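2-oxoglutarate carboxylase small subunit (Hydrogenobacter thermophilus, PDB 7KCT) is a biotin carboxylase-type subunit with a central ATP-grasp domain that binds ADP, bicarbonate and magnesium. Local coordinates at residues 404-415 with 430-440. Sequence-based numbering, arbitrary orientation.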
loop_
_atom_site.group_PDB
_atom_site.type_symbol
_atom_site.label_atom_id
_atom_site.label_comp_id
_atom_site.label_asym_id
_atom_site.label_seq_id
_atom_site.Cartn_x
_atom_site.Cartn_y
_atom_site.Cartn_z
ATOM N N TRP A 404 -9.535 -14.854 -4.511
ATOM C CA TRP A 404 -9.129 -14.532 -5.883
ATOM C C TRP A 404 -10.026 -13.459 -6.518
ATOM O O TRP A 404 -9.531 -12.505 -7.149
ATOM C CB TRP A 404 -9.153 -15.819 -6.738
ATOM C CG TRP A 404 -9.056 -15.552 -8.189
ATOM C CD1 TRP A 404 -10.035 -15.741 -9.128
ATOM C CD2 TRP A 404 -7.919 -15.055 -8.893
ATOM N NE1 TRP A 404 -9.587 -15.343 -10.367
ATOM C CE2 TRP A 404 -8.282 -14.945 -10.255
ATOM C CE3 TRP A 404 -6.633 -14.677 -8.504
ATOM C CZ2 TRP A 404 -7.417 -14.440 -11.216
ATOM C CZ3 TRP A 404 -5.780 -14.207 -9.451
ATOM C CH2 TRP A 404 -6.182 -14.072 -10.793
ATOM N N GLU A 405 -11.350 -13.640 -6.417
ATOM C CA GLU A 405 -12.308 -12.736 -7.055
ATOM C C GLU A 405 -12.211 -11.312 -6.496
ATOM O O GLU A 405 -12.411 -10.343 -7.224
ATOM C CB GLU A 405 -13.746 -13.263 -6.869
ATOM C CG GLU A 405 -14.087 -14.570 -7.582
ATOM C CD GLU A 405 -13.598 -15.832 -6.863
ATOM O OE1 GLU A 405 -13.192 -15.774 -5.666
ATOM O OE2 GLU A 405 -13.619 -16.900 -7.521
ATOM N N VAL A 406 -11.975 -11.179 -5.193
ATOM C CA VAL A 406 -11.808 -9.872 -4.568
ATOM C C VAL A 406 -10.505 -9.238 -5.027
ATOM O O VAL A 406 -10.418 -8.012 -5.162
ATOM C CB VAL A 406 -11.885 -10.023 -3.035
ATOM C CG1 VAL A 406 -11.827 -8.635 -2.319
ATOM C CG2 VAL A 406 -13.151 -10.864 -2.670
ATOM N N ALA A 407 -9.472 -10.059 -5.271
ATOM C CA ALA A 407 -8.204 -9.532 -5.752
ATOM C C ALA A 407 -8.362 -8.960 -7.149
ATOM O O ALA A 407 -7.858 -7.870 -7.447
ATOM C CB ALA A 407 -7.143 -10.640 -5.732
ATOM N N VAL A 408 -9.083 -9.672 -8.013
ATOM C CA VAL A 408 -9.378 -9.164 -9.350
ATOM C C VAL A 408 -10.160 -7.849 -9.278
ATOM O O VAL A 408 -9.839 -6.878 -9.986
ATOM C CB VAL A 408 -10.144 -10.228 -10.157
ATOM C CG1 VAL A 408 -10.518 -9.672 -11.521
ATOM C CG2 VAL A 408 -9.315 -11.495 -10.324
ATOM N N ASP A 409 -11.214 -7.820 -8.451
ATOM C CA ASP A 409 -12.045 -6.622 -8.300
ATOM C C ASP A 409 -11.220 -5.466 -7.748
ATOM O O ASP A 409 -11.291 -4.333 -8.250
ATOM C CB ASP A 409 -13.226 -6.900 -7.360
ATOM C CG ASP A 409 -14.201 -7.974 -7.878
ATOM O OD1 ASP A 409 -14.362 -8.157 -9.105
ATOM O OD2 ASP A 409 -14.850 -8.616 -7.037
ATOM N N ARG A 410 -10.344 -5.765 -6.787
ATOM C CA ARG A 410 -9.507 -4.730 -6.203
ATOM C C ARG A 410 -8.529 -4.175 -7.228
ATOM O O ARG A 410 -8.283 -2.966 -7.262
ATOM C CB ARG A 410 -8.757 -5.297 -4.992
ATOM C CG ARG A 410 -7.756 -4.342 -4.359
ATOM C CD ARG A 410 -7.488 -4.858 -2.927
ATOM N NE ARG A 410 -8.671 -4.571 -2.124
ATOM C CZ ARG A 410 -9.045 -5.216 -1.026
ATOM N NH1 ARG A 410 -8.363 -6.262 -0.584
ATOM N NH2 ARG A 410 -10.138 -4.826 -0.396
ATOM N N MET A 411 -7.963 -5.034 -8.087
ATOM C CA MET A 411 -7.036 -4.558 -9.115
ATOM C C MET A 411 -7.753 -3.762 -10.210
ATOM O O MET A 411 -7.249 -2.726 -10.666
ATOM C CB MET A 411 -6.279 -5.751 -9.735
ATOM C CG MET A 411 -5.387 -5.374 -10.900
ATOM S SD MET A 411 -3.953 -4.318 -10.491
ATOM C CE MET A 411 -2.883 -5.506 -9.720
ATOM N N ARG A 412 -8.870 -4.276 -10.721
ATOM C CA ARG A 412 -9.674 -3.494 -11.661
ATOM C C ARG A 412 -9.945 -2.077 -11.124
ATOM O O ARG A 412 -9.803 -1.091 -11.837
ATOM C CB ARG A 412 -10.996 -4.200 -11.912
ATOM C CG ARG A 412 -11.907 -3.543 -12.991
ATOM C CD ARG A 412 -13.380 -3.991 -12.901
ATOM N NE ARG A 412 -14.012 -3.683 -11.597
ATOM C CZ ARG A 412 -14.428 -4.599 -10.720
ATOM N NH1 ARG A 412 -14.282 -5.888 -10.979
ATOM N NH2 ARG A 412 -15.010 -4.244 -9.574
ATOM N N SER A 413 -10.352 -1.971 -9.868
ATOM C CA SER A 413 -10.724 -0.685 -9.282
ATOM C C SER A 413 -9.525 0.232 -9.074
ATOM O O SER A 413 -9.657 1.457 -9.153
ATOM C CB SER A 413 -11.423 -0.895 -7.939
ATOM O OG SER A 413 -12.637 -1.560 -8.133
ATOM N N ALA A 414 -8.389 -0.336 -8.690
ATOM C CA ALA A 414 -7.165 0.441 -8.577
ATOM C C ALA A 414 -6.754 0.977 -9.943
ATOM O O ALA A 414 -6.503 2.178 -10.099
ATOM C CB ALA A 414 -6.057 -0.419 -7.965
ATOM N N LEU A 415 -6.790 0.121 -10.963
ATOM C CA LEU A 415 -6.398 0.525 -12.314
ATOM C C LEU A 415 -7.304 1.625 -12.874
ATOM O O LEU A 415 -6.847 2.549 -13.576
ATOM C CB LEU A 415 -6.461 -0.696 -13.226
ATOM C CG LEU A 415 -5.407 -1.786 -13.151
ATOM C CD1 LEU A 415 -5.870 -3.030 -13.894
ATOM C CD2 LEU A 415 -4.084 -1.253 -13.718
ATOM N N LEU A 430 -5.071 -3.412 -19.301
ATOM C CA LEU A 430 -5.104 -4.167 -18.060
ATOM C C LEU A 430 -6.494 -4.166 -17.438
ATOM O O LEU A 430 -6.921 -5.170 -16.829
ATOM C CB LEU A 430 -4.060 -3.601 -17.098
ATOM C CG LEU A 430 -2.612 -3.726 -17.599
ATOM C CD1 LEU A 430 -1.689 -2.848 -16.789
ATOM C CD2 LEU A 430 -2.144 -5.198 -17.548
ATOM N N ILE A 431 -7.209 -3.047 -17.550
ATOM C CA ILE A 431 -8.573 -2.996 -17.020
ATOM C C ILE A 431 -9.433 -4.058 -17.692
ATOM O O ILE A 431 -10.232 -4.754 -17.040
ATOM C CB ILE A 431 -9.161 -1.582 -17.206
ATOM C CG1 ILE A 431 -8.470 -0.576 -16.273
ATOM C CG2 ILE A 431 -10.652 -1.585 -16.974
ATOM C CD1 ILE A 431 -8.713 0.897 -16.642
ATOM N N ASN A 432 -9.286 -4.196 -19.012
ATOM C CA ASN A 432 -10.118 -5.153 -19.750
ATOM C C ASN A 432 -9.787 -6.593 -19.373
ATOM O O ASN A 432 -10.663 -7.457 -19.384
ATOM C CB ASN A 432 -9.956 -4.947 -21.261
ATOM C CG ASN A 432 -10.749 -3.756 -21.792
ATOM O OD1 ASN A 432 -11.668 -3.286 -21.156
ATOM N ND2 ASN A 432 -10.390 -3.280 -22.958
ATOM N N ILE A 433 -8.511 -6.893 -19.112
ATOM C CA ILE A 433 -8.151 -8.222 -18.624
ATOM C C ILE A 433 -8.867 -8.520 -17.314
ATOM O O ILE A 433 -9.468 -9.592 -17.136
ATOM C CB ILE A 433 -6.619 -8.335 -18.496
ATOM C CG1 ILE A 433 -5.954 -8.113 -19.863
ATOM C CG2 ILE A 433 -6.252 -9.665 -17.905
ATOM C CD1 ILE A 433 -4.418 -8.117 -19.860
ATOM N N MET A 434 -8.857 -7.558 -16.388
ATOM C CA MET A 434 -9.515 -7.776 -15.112
ATOM C C MET A 434 -11.023 -7.975 -15.280
ATOM O O MET A 434 -11.647 -8.663 -14.473
ATOM C CB MET A 434 -9.259 -6.596 -14.169
ATOM C CG MET A 434 -7.787 -6.361 -13.793
ATOM S SD MET A 434 -7.027 -7.860 -13.092
ATOM C CE MET A 434 -5.562 -8.071 -14.084
ATOM N N LYS A 435 -11.621 -7.404 -16.325
ATOM C CA LYS A 435 -13.046 -7.606 -16.591
ATOM C C LYS A 435 -13.345 -8.864 -17.414
ATOM O O LYS A 435 -14.516 -9.199 -17.638
ATOM C CB LYS A 435 -13.596 -6.385 -17.337
ATOM C CG LYS A 435 -13.667 -5.107 -16.547
ATOM C CD LYS A 435 -13.997 -3.976 -17.543
ATOM C CE LYS A 435 -14.350 -2.704 -16.830
ATOM N NZ LYS A 435 -14.525 -1.583 -17.795
ATOM N N ASP A 436 -12.327 -9.514 -17.948
ATOM C CA ASP A 436 -12.558 -10.617 -18.864
ATOM C C ASP A 436 -12.995 -11.877 -18.113
ATOM O O ASP A 436 -12.380 -12.256 -17.121
ATOM C CB ASP A 436 -11.296 -10.886 -19.659
ATOM C CG ASP A 436 -11.389 -12.172 -20.481
ATOM O OD1 ASP A 436 -12.256 -12.230 -21.361
ATOM O OD2 ASP A 436 -10.578 -13.105 -20.253
ATOM N N LYS A 437 -14.038 -12.556 -18.620
ATOM C CA LYS A 437 -14.556 -13.728 -17.915
ATOM C C LYS A 437 -13.503 -14.822 -17.797
ATOM O O LYS A 437 -13.416 -15.481 -16.769
ATOM C CB LYS A 437 -15.772 -14.332 -18.607
ATOM C CG LYS A 437 -16.567 -15.411 -17.846
ATOM C CD LYS A 437 -17.596 -16.051 -18.811
ATOM C CE LYS A 437 -18.714 -16.755 -17.940
ATOM N NZ LYS A 437 -18.258 -17.430 -16.738
ATOM N N ASP A 438 -12.751 -15.106 -18.867
ATOM C CA ASP A 438 -11.741 -16.152 -18.771
ATOM C C ASP A 438 -10.727 -15.822 -17.675
ATOM O O ASP A 438 -10.445 -16.650 -16.804
ATOM C CB ASP A 438 -11.067 -16.317 -20.121
ATOM C CG ASP A 438 -11.900 -17.157 -21.103
ATOM O OD1 ASP A 438 -12.945 -17.727 -20.707
ATOM O OD2 ASP A 438 -11.509 -17.241 -22.285
ATOM N N PHE A 439 -10.178 -14.606 -17.673
ATOM C CA PHE A 439 -9.202 -14.304 -16.628
ATOM C C PHE A 439 -9.809 -14.478 -15.246
ATOM O O PHE A 439 -9.221 -15.135 -14.376
ATOM C CB PHE A 439 -8.634 -12.896 -16.799
ATOM C CG PHE A 439 -7.629 -12.542 -15.753
ATOM C CD1 PHE A 439 -6.315 -12.927 -15.880
ATOM C CD2 PHE A 439 -7.998 -11.840 -14.632
ATOM C CE1 PHE A 439 -5.372 -12.615 -14.873
ATOM C CE2 PHE A 439 -7.057 -11.495 -13.638
ATOM C CZ PHE A 439 -5.761 -11.898 -13.749
ATOM N N ARG A 440 -11.013 -13.958 -15.042
ATOM C CA ARG A 440 -11.676 -14.080 -13.750
ATOM C C ARG A 440 -11.874 -15.535 -13.339
ATOM O O ARG A 440 -11.941 -15.826 -12.139
ATOM C CB ARG A 440 -13.024 -13.360 -13.769
ATOM C CG ARG A 440 -12.992 -11.838 -13.691
ATOM C CD ARG A 440 -14.430 -11.304 -13.501
ATOM N NE ARG A 440 -15.121 -11.845 -12.315
ATOM C CZ ARG A 440 -15.087 -11.269 -11.115
ATOM N NH1 ARG A 440 -14.388 -10.156 -10.952
ATOM N NH2 ARG A 440 -15.733 -11.796 -10.083
#
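Met-434 fits knob-into-hole among Val-408, Met-411, Arg-412 and Leu-415, one of two knobs in an antiparallel helix pair in the biotin carboxylase C-terminal domain. The axes of 404-415 and 430-435 approach to 9.0 Å at 155° between their directions. Followed outward, Met-434 illustrates how a bent thioether chain meets one neighbour after another. Its CB lies 3.7 Å from Arg-412 CB, while CG turns to Leu-415 CD1. A bend at chi2 (-55°) then directs SD to Met-411 CG, 3.7 Å away, and CE lies more loosely near that same methylene. Cys-345 of strand 341-351 lies against both methionines, so the pair is packed onto the sheet. Farther along, Leu-415 sets CD1 against Leu-430 CB and its own CB against Ile-431 CG1.

Past the turn, the short helix that begins after Asp-436, whose OD2 caps it by accepting from Phe-439 N, brings in an aromatic contact and the charged end of the interface. Trp-404 inclines its six-membered ring to that of Phe-439 at 50°, and its NE1 donates to Arg-440 O (3.0 Å), an acceptor lying in the indole plane although the donor sits above the carbonyl plane. The Arg-440 side chain is the second knob, running past Val-408 CG1 to the carboxylate of Asp-409. There Asp-409, Arg-412 and Arg-440 form a salt-bridge network, the two guanidinium groups converging on OD1 from opposite faces of its plane. Arg-412 also donates through NH2 to Lys-31 O of the second subunit. Of the two grips on Asp-409 OD1, Arg-412 NH1 takes the anti side at 2.9 Å and Arg-440 NH1 the syn side at 2.7 Å.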